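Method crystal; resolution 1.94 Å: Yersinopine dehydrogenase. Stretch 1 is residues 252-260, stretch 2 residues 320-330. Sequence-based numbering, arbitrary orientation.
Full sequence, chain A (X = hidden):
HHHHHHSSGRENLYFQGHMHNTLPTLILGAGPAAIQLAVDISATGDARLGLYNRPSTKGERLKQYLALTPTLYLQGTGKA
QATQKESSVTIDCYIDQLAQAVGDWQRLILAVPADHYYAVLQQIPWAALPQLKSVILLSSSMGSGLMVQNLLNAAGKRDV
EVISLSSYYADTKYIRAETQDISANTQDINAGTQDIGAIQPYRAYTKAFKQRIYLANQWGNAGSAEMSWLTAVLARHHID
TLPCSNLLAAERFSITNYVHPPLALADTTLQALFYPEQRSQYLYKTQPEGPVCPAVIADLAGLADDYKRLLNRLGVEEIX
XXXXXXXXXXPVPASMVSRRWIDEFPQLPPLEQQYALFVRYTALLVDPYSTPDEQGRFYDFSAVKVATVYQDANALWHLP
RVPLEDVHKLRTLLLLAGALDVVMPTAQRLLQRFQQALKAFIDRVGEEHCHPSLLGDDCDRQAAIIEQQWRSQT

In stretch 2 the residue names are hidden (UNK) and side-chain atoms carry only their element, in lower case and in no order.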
# COMPACT_ATOMS: atom_id res chain seq x y z
N ARG A 252 6.28 -23.10 16.66
CA ARG A 252 5.13 -22.38 16.16
C ARG A 252 5.44 -20.91 15.91
O ARG A 252 4.71 -20.27 15.17
CB ARG A 252 3.97 -22.53 17.14
CG ARG A 252 4.20 -21.85 18.48
CD ARG A 252 3.01 -22.04 19.40
NE ARG A 252 3.32 -21.54 20.75
CZ ARG A 252 2.49 -20.85 21.53
NH1 ARG A 252 1.25 -20.59 21.14
NH2 ARG A 252 2.91 -20.44 22.72
N PHE A 253 6.52 -20.38 16.47
CA PHE A 253 6.97 -19.01 16.22
C PHE A 253 7.99 -18.90 15.09
O PHE A 253 8.84 -17.99 15.11
CB PHE A 253 7.53 -18.42 17.52
CG PHE A 253 6.49 -18.22 18.58
CD1 PHE A 253 5.60 -17.17 18.47
CD2 PHE A 253 6.39 -19.06 19.66
CE1 PHE A 253 4.63 -16.96 19.43
CE2 PHE A 253 5.42 -18.87 20.63
CZ PHE A 253 4.54 -17.82 20.51
N SER A 254 7.92 -19.77 14.07
CA SER A 254 8.77 -19.64 12.87
C SER A 254 8.04 -18.78 11.83
O SER A 254 7.17 -19.26 11.10
CB SER A 254 9.10 -21.01 12.29
OG SER A 254 9.68 -21.85 13.28
N ILE A 255 8.46 -17.52 11.67
CA ILE A 255 7.73 -16.59 10.81
C ILE A 255 7.61 -17.12 9.38
O ILE A 255 6.56 -16.97 8.75
CB ILE A 255 8.41 -15.21 10.84
CG1 ILE A 255 7.59 -14.19 10.02
CG2 ILE A 255 9.85 -15.32 10.35
CD1 ILE A 255 8.13 -12.80 10.07
N THR A 256 8.68 -17.73 8.84
CA THR A 256 8.69 -18.06 7.42
C THR A 256 7.67 -19.13 7.07
O THR A 256 7.21 -19.17 5.94
CB THR A 256 10.07 -18.52 6.94
OG1 THR A 256 10.44 -19.72 7.64
CG2 THR A 256 11.11 -17.42 7.15
N ASN A 257 7.29 -19.97 8.02
CA ASN A 257 6.24 -20.94 7.71
C ASN A 257 4.91 -20.27 7.43
O ASN A 257 4.09 -20.82 6.69
CB ASN A 257 6.06 -21.93 8.85
CG ASN A 257 7.27 -22.86 9.03
OD1 ASN A 257 8.38 -22.40 9.30
ND2 ASN A 257 7.06 -24.18 8.85
N TYR A 258 4.66 -19.10 8.04
CA TYR A 258 3.42 -18.36 7.85
C TYR A 258 3.45 -17.48 6.61
O TYR A 258 2.46 -17.39 5.89
CB TYR A 258 3.13 -17.48 9.08
CG TYR A 258 2.86 -18.28 10.33
CD1 TYR A 258 1.59 -18.74 10.61
CD2 TYR A 258 3.89 -18.59 11.21
CE1 TYR A 258 1.34 -19.48 11.77
CE2 TYR A 258 3.66 -19.32 12.37
CZ TYR A 258 2.38 -19.78 12.63
OH TYR A 258 2.11 -20.53 13.78
N VAL A 259 4.58 -16.82 6.35
CA VAL A 259 4.64 -15.70 5.41
C VAL A 259 5.11 -16.14 4.03
O VAL A 259 4.61 -15.65 3.01
CB VAL A 259 5.56 -14.61 5.98
CG1 VAL A 259 5.82 -13.49 4.98
CG2 VAL A 259 4.94 -14.05 7.23
N HIS A 260 6.11 -17.00 3.96
CA HIS A 260 6.67 -17.36 2.66
C HIS A 260 5.68 -18.07 1.75
O HIS A 260 5.63 -17.72 0.55
CB HIS A 260 7.93 -18.21 2.84
CG HIS A 260 9.14 -17.38 3.11
ND1 HIS A 260 10.42 -17.90 3.13
CD2 HIS A 260 9.26 -16.07 3.43
CE1 HIS A 260 11.28 -16.93 3.42
NE2 HIS A 260 10.60 -15.82 3.62
N UNK A 320 -0.94 -15.76 18.01
CA UNK A 320 -1.57 -14.56 17.43
C UNK A 320 -0.65 -14.07 16.32
O UNK A 320 0.38 -13.43 16.59
n UNK A 320 -2.95 -11.39 18.86
c UNK A 320 -1.75 -13.50 18.51
o UNK A 320 -2.30 -11.92 16.77
c UNK A 320 -2.38 -12.20 17.97
N UNK A 321 -1.02 -14.36 15.07
CA UNK A 321 -0.14 -14.06 13.95
C UNK A 321 0.21 -12.58 13.88
O UNK A 321 1.38 -12.21 13.74
c UNK A 321 1.43 -14.75 11.39
c UNK A 321 -0.77 -14.53 12.64
c UNK A 321 -0.76 -14.57 10.15
c UNK A 321 0.02 -14.15 11.39
N UNK A 322 -0.79 -11.71 13.97
CA UNK A 322 -0.52 -10.29 13.77
C UNK A 322 0.31 -9.72 14.93
O UNK A 322 1.28 -8.97 14.70
c UNK A 322 -1.71 -8.06 13.24
c UNK A 322 -1.86 -9.54 13.57
c UNK A 322 -3.08 -7.34 13.13
c UNK A 322 -0.86 -7.80 11.99
N UNK A 323 0.01 -10.11 16.17
CA UNK A 323 0.86 -9.71 17.30
C UNK A 323 2.29 -10.19 17.12
O UNK A 323 3.24 -9.44 17.36
c UNK A 323 0.30 -10.24 18.63
c UNK A 323 1.06 -10.79 21.07
n UNK A 323 3.84 -11.21 20.64
c UNK A 323 1.08 -9.76 19.92
n UNK A 323 3.39 -13.31 19.81
c UNK A 323 2.97 -12.17 20.33
n UNK A 323 1.67 -12.01 20.56
N UNK A 324 2.46 -11.45 16.69
CA UNK A 324 3.80 -11.99 16.45
C UNK A 324 4.53 -11.18 15.38
O UNK A 324 5.68 -10.78 15.56
c UNK A 324 6.00 -14.34 16.54
c UNK A 324 5.17 -14.53 14.30
c UNK A 324 6.36 -15.15 13.91
c UNK A 324 7.37 -15.37 14.85
c UNK A 324 4.98 -14.11 15.61
c UNK A 324 3.68 -13.46 16.03
c UNK A 324 7.19 -14.96 16.16
N UNK A 325 3.88 -10.96 14.23
CA UNK A 325 4.52 -10.19 13.17
C UNK A 325 4.91 -8.80 13.64
O UNK A 325 6.02 -8.32 13.35
c UNK A 325 4.40 -12.01 10.63
c UNK A 325 2.12 -11.05 10.19
c UNK A 325 3.19 -11.34 11.27
c UNK A 325 3.60 -10.06 11.97
N UNK A 326 4.00 -8.11 14.31
CA UNK A 326 4.26 -6.73 14.66
C UNK A 326 5.20 -6.65 15.86
O UNK A 326 6.23 -5.97 15.81
n UNK A 326 3.30 -3.99 16.27
c UNK A 326 3.13 -4.49 15.05
c UNK A 326 2.96 -6.00 14.96
o UNK A 326 3.10 -3.79 14.04
N UNK A 327 4.86 -7.36 16.94
CA UNK A 327 5.53 -7.14 18.22
C UNK A 327 6.78 -7.98 18.39
O UNK A 327 7.67 -7.59 19.15
o UNK A 327 2.63 -6.55 20.44
c UNK A 327 3.45 -6.39 19.50
c UNK A 327 4.57 -7.41 19.39
o UNK A 327 3.36 -5.45 18.66
N UNK A 328 6.90 -9.12 17.72
CA UNK A 328 8.12 -9.92 17.81
C UNK A 328 9.04 -9.78 16.60
O UNK A 328 10.20 -10.21 16.68
c UNK A 328 7.01 -11.66 19.27
o UNK A 328 6.42 -12.77 19.37
o UNK A 328 6.98 -10.79 20.16
c UNK A 328 7.79 -11.39 17.99
N UNK A 329 8.58 -9.22 15.47
CA UNK A 329 9.45 -9.13 14.29
C UNK A 329 9.65 -7.69 13.82
O UNK A 329 10.68 -7.08 14.15
c UNK A 329 8.89 -10.04 13.19
n UNK A 329 8.07 -12.04 14.33
c UNK A 329 9.03 -11.52 13.55
o UNK A 329 10.01 -12.16 13.17
N UNK A 330 8.69 -7.10 13.08
CA UNK A 330 8.89 -5.76 12.52
C UNK A 330 7.61 -4.93 12.73
O UNK A 330 6.56 -5.30 12.22
o UNK A 330 13.27 -9.81 10.06
c UNK A 330 12.32 -8.82 10.30
c UNK A 330 10.01 -8.19 10.47
c UNK A 330 11.71 -6.55 10.85
c UNK A 330 9.28 -5.85 11.04
c UNK A 330 10.35 -6.87 10.78
c UNK A 330 12.70 -7.52 10.61
c UNK A 330 10.98 -9.16 10.22

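Position 320 carries two side-chain carbons, the second bearing one oxygen and one nitrogen, and points away from stretch 1. The oxygen lies 3.0 Å from the backbone N of position 323, an acceptor capping the first turn of the helix. Four atoms with one O and one N make an amide, Asn320. Position 321 has four carbons forked at the second; one terminal carbon comes within 4.0 Å of Tyr258 CG. A fork at the second carbon is leucine, so this is Leu321. Position 322 repeats that forked pattern but lies out of reach of stretch 1: Leu322.

At position 323 three carbons lead to a nitrogen and then to a carbon bearing two more nitrogens, a guanidinium, and one terminal nitrogen sits 3.9 Å from Phe253 CE1. This is Arg323, whose backbone N makes the capping bond to Asn320 OD1. Position 324 has one carbon followed by a ring of six carbons without a hydroxyl, directed toward stretch 1. A ring atom approaches Phe253 O to 3.0 Å, and another lies 3.7 Å from Ile255 CA. The residue is Phe324. Position 325, again four carbons forked at the second, places one methyl 3.9 Å from Ile255 CD1 and 4.0 Å from Val259 CG2; it is Leu325.

Positions 326 to 328 make no close contact with stretch 1. Position 326 has two carbons, the second with one O and one N: Asn326. At position 327 the second of two carbons carries two oxygens, a carboxylate one carbon from the backbone CA, so this is Asp327. Asn326 ND2 donates to Asp327 OD1 at 2.8 Å. Position 328 has the same carboxylate pattern, here facing the guanidinium; this is Asp328, with Arg323 NH2 and Asp328 OD2 forming a salt bridge at 3.1 Å. Position 329 is a two-carbon amide whose oxygen lies 3.7 Å from Ile255 CD1. It is Asn329, and its ND2 donates to Phe324 O at 3.0 Å. Position 330, a six-carbon ring bearing one oxygen, is Tyr330.

No hydrogen bond crosses between the stretches; the contact is made by apolar packing that buries 414 Å². Phe324 is central, its ring lying obliquely against that of Phe253, with CD1 of Phe324 3.4 Å from CD1 of Phe253, while its edge meets Ile255. Leu321 and Leu325, one turn apart, extend the packing to Tyr258 and to Ile255 and Val259, respectively. Polar groups of stretch 2 instead brace their own helix: Asp328 holds the guanidinium beside Phe253, and Asn329 ties back to the Phe324 backbone.

Stretch 2, residues 320-330: NLLRFLNDDNY
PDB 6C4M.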